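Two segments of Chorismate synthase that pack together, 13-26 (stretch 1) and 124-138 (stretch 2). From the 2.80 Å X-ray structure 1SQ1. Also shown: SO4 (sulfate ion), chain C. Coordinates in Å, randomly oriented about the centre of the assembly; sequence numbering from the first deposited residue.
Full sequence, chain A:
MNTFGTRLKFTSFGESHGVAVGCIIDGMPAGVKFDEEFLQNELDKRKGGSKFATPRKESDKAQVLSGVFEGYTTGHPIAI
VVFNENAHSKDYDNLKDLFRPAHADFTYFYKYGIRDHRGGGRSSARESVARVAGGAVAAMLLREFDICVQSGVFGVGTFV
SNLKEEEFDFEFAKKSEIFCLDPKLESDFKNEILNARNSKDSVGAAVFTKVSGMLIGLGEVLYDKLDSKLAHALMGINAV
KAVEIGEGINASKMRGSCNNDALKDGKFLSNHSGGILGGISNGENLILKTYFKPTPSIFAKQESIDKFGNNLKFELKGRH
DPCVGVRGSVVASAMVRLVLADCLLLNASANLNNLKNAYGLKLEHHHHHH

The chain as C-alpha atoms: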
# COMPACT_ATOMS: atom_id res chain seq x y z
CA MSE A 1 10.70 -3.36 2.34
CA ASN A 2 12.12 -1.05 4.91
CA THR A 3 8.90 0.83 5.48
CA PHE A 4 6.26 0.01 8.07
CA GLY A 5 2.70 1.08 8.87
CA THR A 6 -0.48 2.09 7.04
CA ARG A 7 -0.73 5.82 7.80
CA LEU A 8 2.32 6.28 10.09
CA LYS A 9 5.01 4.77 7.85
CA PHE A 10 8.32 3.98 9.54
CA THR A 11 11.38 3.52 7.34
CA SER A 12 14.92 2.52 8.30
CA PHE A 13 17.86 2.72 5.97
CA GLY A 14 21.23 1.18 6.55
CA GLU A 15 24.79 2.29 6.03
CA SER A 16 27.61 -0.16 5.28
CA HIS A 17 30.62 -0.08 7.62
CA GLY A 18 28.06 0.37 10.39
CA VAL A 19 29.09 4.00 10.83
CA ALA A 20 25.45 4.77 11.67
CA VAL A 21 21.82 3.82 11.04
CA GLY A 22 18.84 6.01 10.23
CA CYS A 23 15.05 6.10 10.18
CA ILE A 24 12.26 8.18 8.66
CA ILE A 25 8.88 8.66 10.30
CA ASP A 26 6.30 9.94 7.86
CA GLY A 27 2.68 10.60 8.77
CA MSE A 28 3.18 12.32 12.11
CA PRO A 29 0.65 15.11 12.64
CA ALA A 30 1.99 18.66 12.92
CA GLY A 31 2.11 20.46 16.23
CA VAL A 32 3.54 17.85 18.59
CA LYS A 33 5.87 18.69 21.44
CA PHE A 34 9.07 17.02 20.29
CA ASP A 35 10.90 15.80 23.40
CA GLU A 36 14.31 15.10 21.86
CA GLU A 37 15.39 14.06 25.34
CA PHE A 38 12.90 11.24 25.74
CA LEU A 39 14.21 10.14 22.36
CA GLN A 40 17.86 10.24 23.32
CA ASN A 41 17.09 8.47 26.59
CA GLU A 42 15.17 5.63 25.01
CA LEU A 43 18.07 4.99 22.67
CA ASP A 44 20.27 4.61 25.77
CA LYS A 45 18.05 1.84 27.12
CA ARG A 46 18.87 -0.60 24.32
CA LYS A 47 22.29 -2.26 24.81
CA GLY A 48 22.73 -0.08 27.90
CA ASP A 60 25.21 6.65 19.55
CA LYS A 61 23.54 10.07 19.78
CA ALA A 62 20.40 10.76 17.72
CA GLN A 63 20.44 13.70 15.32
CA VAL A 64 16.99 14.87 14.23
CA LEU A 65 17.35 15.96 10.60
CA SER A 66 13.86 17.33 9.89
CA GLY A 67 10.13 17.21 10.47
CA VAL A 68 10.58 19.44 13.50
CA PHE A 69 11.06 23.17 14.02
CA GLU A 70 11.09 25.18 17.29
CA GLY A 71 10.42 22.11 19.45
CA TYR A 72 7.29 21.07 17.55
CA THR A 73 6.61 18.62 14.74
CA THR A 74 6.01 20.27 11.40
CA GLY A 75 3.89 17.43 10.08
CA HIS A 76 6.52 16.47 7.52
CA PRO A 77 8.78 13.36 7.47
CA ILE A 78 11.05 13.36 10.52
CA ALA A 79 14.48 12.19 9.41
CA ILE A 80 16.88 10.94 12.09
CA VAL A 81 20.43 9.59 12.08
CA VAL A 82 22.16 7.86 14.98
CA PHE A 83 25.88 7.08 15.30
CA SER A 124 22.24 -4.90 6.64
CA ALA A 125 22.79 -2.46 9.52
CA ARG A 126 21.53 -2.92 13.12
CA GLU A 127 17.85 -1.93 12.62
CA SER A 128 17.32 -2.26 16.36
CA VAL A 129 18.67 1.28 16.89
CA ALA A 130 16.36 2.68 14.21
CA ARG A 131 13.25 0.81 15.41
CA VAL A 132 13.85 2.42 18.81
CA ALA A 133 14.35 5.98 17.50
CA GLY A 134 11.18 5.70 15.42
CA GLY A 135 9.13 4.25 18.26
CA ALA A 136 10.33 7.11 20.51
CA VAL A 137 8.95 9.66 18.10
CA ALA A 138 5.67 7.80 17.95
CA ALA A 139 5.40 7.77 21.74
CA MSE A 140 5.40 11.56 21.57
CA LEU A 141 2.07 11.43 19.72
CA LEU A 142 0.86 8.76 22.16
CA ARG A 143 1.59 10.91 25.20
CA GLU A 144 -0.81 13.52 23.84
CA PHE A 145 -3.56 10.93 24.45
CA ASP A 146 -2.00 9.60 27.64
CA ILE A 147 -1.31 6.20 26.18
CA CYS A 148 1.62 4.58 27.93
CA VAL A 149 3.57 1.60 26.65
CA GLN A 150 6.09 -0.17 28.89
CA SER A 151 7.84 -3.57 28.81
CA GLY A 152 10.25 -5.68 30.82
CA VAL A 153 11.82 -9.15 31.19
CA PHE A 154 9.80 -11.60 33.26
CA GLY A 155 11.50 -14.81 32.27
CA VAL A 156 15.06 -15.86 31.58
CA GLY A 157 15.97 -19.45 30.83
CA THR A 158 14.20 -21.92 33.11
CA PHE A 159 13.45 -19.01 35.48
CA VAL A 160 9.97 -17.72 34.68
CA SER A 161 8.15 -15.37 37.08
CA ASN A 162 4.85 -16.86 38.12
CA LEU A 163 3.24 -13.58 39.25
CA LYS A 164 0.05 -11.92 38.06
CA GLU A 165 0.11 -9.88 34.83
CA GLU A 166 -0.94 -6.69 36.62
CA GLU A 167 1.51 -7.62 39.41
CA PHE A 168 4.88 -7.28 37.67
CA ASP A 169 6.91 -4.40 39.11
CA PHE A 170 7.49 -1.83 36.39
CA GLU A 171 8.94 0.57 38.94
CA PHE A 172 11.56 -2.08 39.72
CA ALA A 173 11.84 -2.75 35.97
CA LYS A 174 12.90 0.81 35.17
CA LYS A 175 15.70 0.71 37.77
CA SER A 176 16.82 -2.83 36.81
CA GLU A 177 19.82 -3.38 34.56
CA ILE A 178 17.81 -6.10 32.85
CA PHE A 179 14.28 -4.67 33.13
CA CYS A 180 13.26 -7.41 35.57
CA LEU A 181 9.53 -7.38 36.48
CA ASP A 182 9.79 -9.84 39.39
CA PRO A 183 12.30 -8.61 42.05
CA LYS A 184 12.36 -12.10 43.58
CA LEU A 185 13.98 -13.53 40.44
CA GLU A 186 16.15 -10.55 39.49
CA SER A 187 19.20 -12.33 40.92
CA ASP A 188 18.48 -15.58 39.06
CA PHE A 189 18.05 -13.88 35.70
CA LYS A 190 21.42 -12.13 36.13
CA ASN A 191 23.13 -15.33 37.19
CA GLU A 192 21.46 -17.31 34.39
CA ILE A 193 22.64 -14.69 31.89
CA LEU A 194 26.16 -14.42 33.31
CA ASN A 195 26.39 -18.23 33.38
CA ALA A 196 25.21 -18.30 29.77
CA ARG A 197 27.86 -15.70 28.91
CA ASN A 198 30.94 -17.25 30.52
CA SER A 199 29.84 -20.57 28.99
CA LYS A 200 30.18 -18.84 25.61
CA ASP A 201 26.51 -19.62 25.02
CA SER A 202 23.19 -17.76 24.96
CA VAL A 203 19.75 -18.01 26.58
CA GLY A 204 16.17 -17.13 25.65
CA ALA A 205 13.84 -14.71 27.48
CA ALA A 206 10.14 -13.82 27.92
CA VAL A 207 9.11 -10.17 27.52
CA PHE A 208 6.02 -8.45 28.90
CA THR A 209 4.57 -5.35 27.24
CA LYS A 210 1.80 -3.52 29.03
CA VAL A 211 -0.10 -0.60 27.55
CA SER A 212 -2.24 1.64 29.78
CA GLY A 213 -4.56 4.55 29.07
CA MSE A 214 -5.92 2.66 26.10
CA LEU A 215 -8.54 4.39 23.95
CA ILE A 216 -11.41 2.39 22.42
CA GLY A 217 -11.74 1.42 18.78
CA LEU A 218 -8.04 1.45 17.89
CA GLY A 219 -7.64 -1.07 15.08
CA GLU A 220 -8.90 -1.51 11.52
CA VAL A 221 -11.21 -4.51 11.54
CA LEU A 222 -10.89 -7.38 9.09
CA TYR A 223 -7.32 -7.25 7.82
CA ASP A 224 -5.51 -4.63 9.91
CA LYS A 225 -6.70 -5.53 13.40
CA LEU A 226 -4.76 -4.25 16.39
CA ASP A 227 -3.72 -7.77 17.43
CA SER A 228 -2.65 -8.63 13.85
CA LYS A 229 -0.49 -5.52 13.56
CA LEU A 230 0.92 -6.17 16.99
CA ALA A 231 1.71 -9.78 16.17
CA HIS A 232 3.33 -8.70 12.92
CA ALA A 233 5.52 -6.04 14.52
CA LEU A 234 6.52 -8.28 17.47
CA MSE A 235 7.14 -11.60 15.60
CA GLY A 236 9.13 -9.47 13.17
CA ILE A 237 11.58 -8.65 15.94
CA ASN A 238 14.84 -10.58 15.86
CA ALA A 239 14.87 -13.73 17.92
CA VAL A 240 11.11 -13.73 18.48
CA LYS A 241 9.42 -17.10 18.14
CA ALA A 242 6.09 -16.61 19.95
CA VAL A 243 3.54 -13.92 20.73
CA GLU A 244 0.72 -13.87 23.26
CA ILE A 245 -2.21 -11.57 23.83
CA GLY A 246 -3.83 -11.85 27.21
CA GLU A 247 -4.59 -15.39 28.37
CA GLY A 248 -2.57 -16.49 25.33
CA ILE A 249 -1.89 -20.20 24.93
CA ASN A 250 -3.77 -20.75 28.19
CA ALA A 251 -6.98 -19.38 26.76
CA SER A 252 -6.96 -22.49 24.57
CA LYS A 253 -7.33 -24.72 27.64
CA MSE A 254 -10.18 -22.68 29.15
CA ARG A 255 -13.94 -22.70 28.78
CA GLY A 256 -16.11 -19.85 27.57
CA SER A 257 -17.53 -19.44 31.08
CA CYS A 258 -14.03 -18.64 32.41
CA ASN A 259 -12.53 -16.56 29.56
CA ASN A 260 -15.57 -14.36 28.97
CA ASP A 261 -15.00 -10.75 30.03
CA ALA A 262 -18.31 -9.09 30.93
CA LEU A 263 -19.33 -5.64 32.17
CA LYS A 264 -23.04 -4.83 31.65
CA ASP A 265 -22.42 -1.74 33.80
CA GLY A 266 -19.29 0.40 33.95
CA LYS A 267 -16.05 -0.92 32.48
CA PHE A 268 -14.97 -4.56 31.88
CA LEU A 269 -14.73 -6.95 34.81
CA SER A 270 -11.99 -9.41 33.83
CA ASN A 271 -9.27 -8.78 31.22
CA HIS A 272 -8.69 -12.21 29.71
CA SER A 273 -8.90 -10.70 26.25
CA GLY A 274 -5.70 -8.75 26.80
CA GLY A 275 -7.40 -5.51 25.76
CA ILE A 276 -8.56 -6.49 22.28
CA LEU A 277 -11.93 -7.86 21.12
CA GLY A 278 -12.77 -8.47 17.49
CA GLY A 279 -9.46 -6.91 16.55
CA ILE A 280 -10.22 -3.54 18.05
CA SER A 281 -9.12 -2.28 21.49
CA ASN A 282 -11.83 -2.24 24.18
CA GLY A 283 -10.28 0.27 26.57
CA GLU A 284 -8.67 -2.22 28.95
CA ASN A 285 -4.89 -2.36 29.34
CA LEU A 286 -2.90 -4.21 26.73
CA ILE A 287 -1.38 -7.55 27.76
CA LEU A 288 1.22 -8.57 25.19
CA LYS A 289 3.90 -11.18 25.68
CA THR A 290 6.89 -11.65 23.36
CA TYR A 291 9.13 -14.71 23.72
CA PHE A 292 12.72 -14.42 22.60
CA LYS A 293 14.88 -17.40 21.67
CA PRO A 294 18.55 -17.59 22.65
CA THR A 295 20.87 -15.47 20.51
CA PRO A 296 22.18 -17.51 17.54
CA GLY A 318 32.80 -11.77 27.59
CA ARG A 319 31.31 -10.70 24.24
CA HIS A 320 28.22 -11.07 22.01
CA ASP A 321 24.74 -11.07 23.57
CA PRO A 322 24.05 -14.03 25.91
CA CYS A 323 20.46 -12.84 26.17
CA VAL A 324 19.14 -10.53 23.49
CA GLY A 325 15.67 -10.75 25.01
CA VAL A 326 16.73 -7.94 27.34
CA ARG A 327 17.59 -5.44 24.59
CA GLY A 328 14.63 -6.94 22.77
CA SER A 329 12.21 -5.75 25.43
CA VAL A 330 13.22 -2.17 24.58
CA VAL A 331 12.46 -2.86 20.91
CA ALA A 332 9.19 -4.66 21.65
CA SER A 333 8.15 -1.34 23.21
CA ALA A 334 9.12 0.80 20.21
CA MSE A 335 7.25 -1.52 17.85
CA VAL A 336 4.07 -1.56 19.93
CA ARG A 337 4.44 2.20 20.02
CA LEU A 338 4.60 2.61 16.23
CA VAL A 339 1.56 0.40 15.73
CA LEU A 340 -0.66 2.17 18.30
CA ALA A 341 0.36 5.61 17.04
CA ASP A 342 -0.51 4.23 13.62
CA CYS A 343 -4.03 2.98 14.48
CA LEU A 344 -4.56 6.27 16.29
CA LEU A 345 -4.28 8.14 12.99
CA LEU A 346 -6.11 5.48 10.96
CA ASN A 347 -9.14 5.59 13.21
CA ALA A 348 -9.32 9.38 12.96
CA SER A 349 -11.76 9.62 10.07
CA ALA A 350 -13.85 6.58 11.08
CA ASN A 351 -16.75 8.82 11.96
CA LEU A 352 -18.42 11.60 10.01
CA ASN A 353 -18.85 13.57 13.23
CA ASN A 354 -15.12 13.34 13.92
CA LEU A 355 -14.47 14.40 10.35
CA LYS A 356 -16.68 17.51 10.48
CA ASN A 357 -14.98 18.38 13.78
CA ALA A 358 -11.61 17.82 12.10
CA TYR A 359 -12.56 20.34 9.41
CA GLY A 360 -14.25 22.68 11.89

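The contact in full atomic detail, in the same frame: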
# COMPACT_ATOMS: atom_id res chain seq x y z
N PHE A 13 16.90 2.97 7.01
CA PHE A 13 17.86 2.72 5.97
C PHE A 13 19.19 2.44 6.62
O PHE A 13 19.53 2.99 7.68
CB PHE A 13 17.94 3.92 5.02
CG PHE A 13 18.20 5.22 5.70
CD1 PHE A 13 19.48 5.76 5.73
CD2 PHE A 13 17.16 5.91 6.32
CE1 PHE A 13 19.73 6.96 6.37
CE2 PHE A 13 17.40 7.11 6.96
CZ PHE A 13 18.69 7.65 6.99
N GLY A 14 19.95 1.55 6.00
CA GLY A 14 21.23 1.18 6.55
C GLY A 14 22.38 1.97 5.97
O GLY A 14 22.20 2.83 5.10
N GLU A 15 23.57 1.65 6.46
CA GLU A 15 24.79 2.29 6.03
C GLU A 15 25.94 1.31 6.25
O GLU A 15 26.29 1.00 7.39
CB GLU A 15 25.01 3.56 6.87
CG GLU A 15 25.96 4.57 6.28
CD GLU A 15 27.39 4.08 6.22
OE1 GLU A 15 27.76 3.39 5.24
OE2 GLU A 15 28.14 4.39 7.16
N SER A 16 26.51 0.79 5.17
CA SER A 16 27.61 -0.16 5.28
C SER A 16 28.67 0.38 6.24
O SER A 16 28.68 1.57 6.58
CB SER A 16 28.23 -0.42 3.91
OG SER A 16 27.25 -0.89 3.00
N HIS A 17 29.57 -0.49 6.69
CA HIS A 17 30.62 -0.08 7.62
C HIS A 17 30.04 0.20 9.02
O HIS A 17 30.78 0.48 9.97
CB HIS A 17 31.35 1.16 7.09
CG HIS A 17 31.96 0.97 5.73
ND1 HIS A 17 31.27 0.38 4.69
CD2 HIS A 17 33.18 1.29 5.24
CE1 HIS A 17 32.04 0.36 3.61
NE2 HIS A 17 33.20 0.90 3.92
N GLY A 18 28.72 0.14 9.12
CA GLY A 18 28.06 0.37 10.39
C GLY A 18 28.37 1.69 11.06
O GLY A 18 28.26 1.81 12.28
N VAL A 19 28.77 2.69 10.28
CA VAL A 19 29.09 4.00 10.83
C VAL A 19 27.87 4.53 11.60
O VAL A 19 28.01 5.10 12.69
CB VAL A 19 29.47 5.00 9.71
CG1 VAL A 19 29.75 6.37 10.30
CG2 VAL A 19 30.70 4.50 8.96
N ALA A 20 26.69 4.33 11.03
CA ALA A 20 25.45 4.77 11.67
C ALA A 20 24.21 4.28 10.92
O ALA A 20 24.26 3.93 9.74
CB ALA A 20 25.44 6.29 11.77
N VAL A 21 23.08 4.24 11.62
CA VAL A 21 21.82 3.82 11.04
C VAL A 21 20.92 5.05 10.95
O VAL A 21 21.27 6.13 11.42
CB VAL A 21 21.13 2.76 11.91
CG1 VAL A 21 22.01 1.54 12.05
CG2 VAL A 21 20.81 3.33 13.28
N GLY A 22 19.74 4.88 10.35
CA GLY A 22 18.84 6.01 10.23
C GLY A 22 17.41 5.59 9.97
O GLY A 22 17.17 4.53 9.39
N CYS A 23 16.46 6.41 10.41
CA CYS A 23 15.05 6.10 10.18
C CYS A 23 14.30 7.33 9.70
O CYS A 23 14.79 8.46 9.79
CB CYS A 23 14.40 5.53 11.44
SG CYS A 23 13.87 6.69 12.70
N ILE A 24 13.10 7.11 9.16
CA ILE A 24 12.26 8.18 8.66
C ILE A 24 10.85 7.90 9.16
O ILE A 24 10.33 6.80 8.97
CB ILE A 24 12.24 8.22 7.10
CG1 ILE A 24 13.66 8.33 6.55
CG2 ILE A 24 11.45 9.42 6.60
CD1 ILE A 24 14.38 9.59 6.97
N ILE A 25 10.24 8.86 9.84
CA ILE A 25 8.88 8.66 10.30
C ILE A 25 8.02 9.64 9.51
O ILE A 25 8.16 10.86 9.65
CB ILE A 25 8.71 8.94 11.80
CG1 ILE A 25 9.60 8.00 12.62
CG2 ILE A 25 7.26 8.74 12.18
CD1 ILE A 25 10.99 8.56 12.93
N ASP A 26 7.16 9.11 8.67
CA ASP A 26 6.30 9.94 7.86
C ASP A 26 4.87 9.70 8.33
O ASP A 26 4.52 8.58 8.70
CB ASP A 26 6.48 9.55 6.38
CG ASP A 26 5.73 10.46 5.42
OD1 ASP A 26 5.96 11.69 5.41
OD2 ASP A 26 4.90 9.93 4.66
N SER A 124 23.45 -4.46 5.94
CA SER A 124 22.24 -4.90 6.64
C SER A 124 21.90 -3.99 7.81
O SER A 124 20.73 -3.88 8.20
CB SER A 124 22.43 -6.33 7.18
OG SER A 124 22.61 -7.26 6.13
N ALA A 125 22.93 -3.36 8.37
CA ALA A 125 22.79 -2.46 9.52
C ALA A 125 22.15 -3.14 10.75
O ALA A 125 21.71 -4.29 10.67
CB ALA A 125 22.00 -1.20 9.12
N ARG A 126 22.13 -2.43 11.88
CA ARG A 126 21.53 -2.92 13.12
C ARG A 126 20.21 -2.19 13.40
O ARG A 126 20.11 -1.36 14.31
CB ARG A 126 22.52 -2.74 14.30
CG ARG A 126 23.03 -1.31 14.54
CD ARG A 126 24.28 -1.32 15.44
NE ARG A 126 24.40 -0.14 16.30
CZ ARG A 126 24.71 1.09 15.89
NH1 ARG A 126 24.94 1.34 14.60
NH2 ARG A 126 24.78 2.09 16.76
N GLU A 127 19.20 -2.51 12.57
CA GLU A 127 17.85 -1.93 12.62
C GLU A 127 17.35 -1.59 14.01
O GLU A 127 16.65 -0.60 14.20
CB GLU A 127 16.85 -2.89 11.95
CG GLU A 127 17.18 -4.38 12.14
CD GLU A 127 16.04 -5.20 12.74
OE1 GLU A 127 15.70 -4.99 13.93
OE2 GLU A 127 15.49 -6.08 12.04
N SER A 128 17.70 -2.43 14.97
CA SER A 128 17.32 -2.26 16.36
C SER A 128 17.37 -0.80 16.81
O SER A 128 16.41 -0.30 17.41
CB SER A 128 18.24 -3.11 17.24
OG SER A 128 17.90 -3.00 18.61
N VAL A 129 18.48 -0.12 16.52
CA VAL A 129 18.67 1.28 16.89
C VAL A 129 17.60 2.17 16.24
O VAL A 129 17.03 3.05 16.88
CB VAL A 129 20.05 1.80 16.44
CG1 VAL A 129 20.19 3.28 16.78
CG2 VAL A 129 21.14 0.99 17.11
N ALA A 130 17.36 1.92 14.95
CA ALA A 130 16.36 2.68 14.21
C ALA A 130 14.96 2.42 14.78
O ALA A 130 14.26 3.37 15.13
CB ALA A 130 16.42 2.29 12.74
N ARG A 131 14.57 1.16 14.89
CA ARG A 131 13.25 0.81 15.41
C ARG A 131 12.97 1.57 16.70
O ARG A 131 11.85 2.03 16.92
CB ARG A 131 13.16 -0.69 15.65
CG ARG A 131 13.86 -1.53 14.58
CD ARG A 131 13.83 -3.02 14.89
NE ARG A 131 12.51 -3.62 14.68
CZ ARG A 131 12.24 -4.51 13.74
NH1 ARG A 131 11.00 -5.00 13.63
NH2 ARG A 131 13.19 -4.93 12.91
N VAL A 132 13.99 1.70 17.54
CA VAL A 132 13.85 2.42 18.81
C VAL A 132 13.63 3.93 18.56
O VAL A 132 12.67 4.51 19.07
CB VAL A 132 15.09 2.21 19.71
CG1 VAL A 132 14.93 2.97 21.03
CG2 VAL A 132 15.27 0.73 19.98
N ALA A 133 14.51 4.56 17.79
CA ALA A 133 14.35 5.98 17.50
C ALA A 133 12.91 6.24 17.04
O ALA A 133 12.18 7.03 17.65
CB ALA A 133 15.32 6.42 16.43
N GLY A 134 12.52 5.55 15.97
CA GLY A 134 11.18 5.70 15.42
C GLY A 134 10.07 5.53 16.44
O GLY A 134 9.15 6.34 16.49
N GLY A 135 10.15 4.47 17.24
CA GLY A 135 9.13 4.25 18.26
C GLY A 135 9.07 5.42 19.24
O GLY A 135 7.97 5.83 19.67
N ALA A 136 10.23 5.97 19.60
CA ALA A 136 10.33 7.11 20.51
C ALA A 136 9.44 8.22 20.00
O ALA A 136 8.55 8.71 20.70
CB ALA A 136 11.78 7.59 20.57
N VAL A 137 9.71 8.62 18.76
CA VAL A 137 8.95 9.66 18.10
C VAL A 137 7.47 9.36 18.16
O VAL A 137 6.67 10.24 18.44
CB VAL A 137 9.35 9.78 16.63
CG1 VAL A 137 8.40 10.72 15.91
CG2 VAL A 137 10.78 10.28 16.53
N ALA A 138 7.09 8.11 17.92
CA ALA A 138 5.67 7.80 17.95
C ALA A 138 5.09 7.91 19.34
O ALA A 138 3.92 8.21 19.49
CB ALA A 138 5.43 6.41 17.38
S SO4 C . 24.42 -3.51 2.04
O1 SO4 C . 25.09 -2.40 1.31
O2 SO4 C . 25.40 -4.62 2.23
O3 SO4 C . 23.95 -3.01 3.36
O4 SO4 C . 23.26 -4.00 1.24

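Strand 21-26 lies along helix 128-138, their axes 7.3 Å apart at closest approach and their N-to-C directions 35° apart. No hydrogen bond joins the two stretches; apolar contact holds them, while each backbone bonds within itself, as in Phe13 N to Gly22 O (2.9 Å) and Gly134 N to Ala130 O (2.9 Å). Strand alternation turns Val21, Cys23 and Ile25 toward the helix and Ile24 away. Val21, the most covered residue, adopts chi1 m, which splits its methyls: CG2 meets Val129 CG1 at 3.6 Å, whereas CG1 lies 4.0 Å from Ala125 CB and 3.9 Å from Arg126 NH1. Val129, chi1 t, offers CG1 to that contact, its CG2 lying farther from Val21 CG2. Cys23, chi1 p (81°), carries its sulfur along the helix, with SG 4.0 Å from Ala133 CB and 3.7 Å from Gly134 N, while its CB packs on Ala130 CB at 4.0 Å. Ile25 has chi1 m but chi2 off-well at 91°; its CD1 reaches Gly134 CA (3.8 Å) and Val137 CG2 (4.0 Å), the latter on a t side chain. Before the helix, Ala125 CB sits 3.6 Å from Gly14 CA, and a CB on Gly14 would clash with it. Arg126 starts sideways, yet its chain, p and t at chi1 and chi2 and off-well at chi3 (-148°), brings the guanidinium nearer, obliquely beside Val21. Next to this Gly14-Ala125 contact, a sulfate ion, probably from the crystallisation liquor, accepts a hydrogen bond at O3 from Ser124 N (3.0 Å).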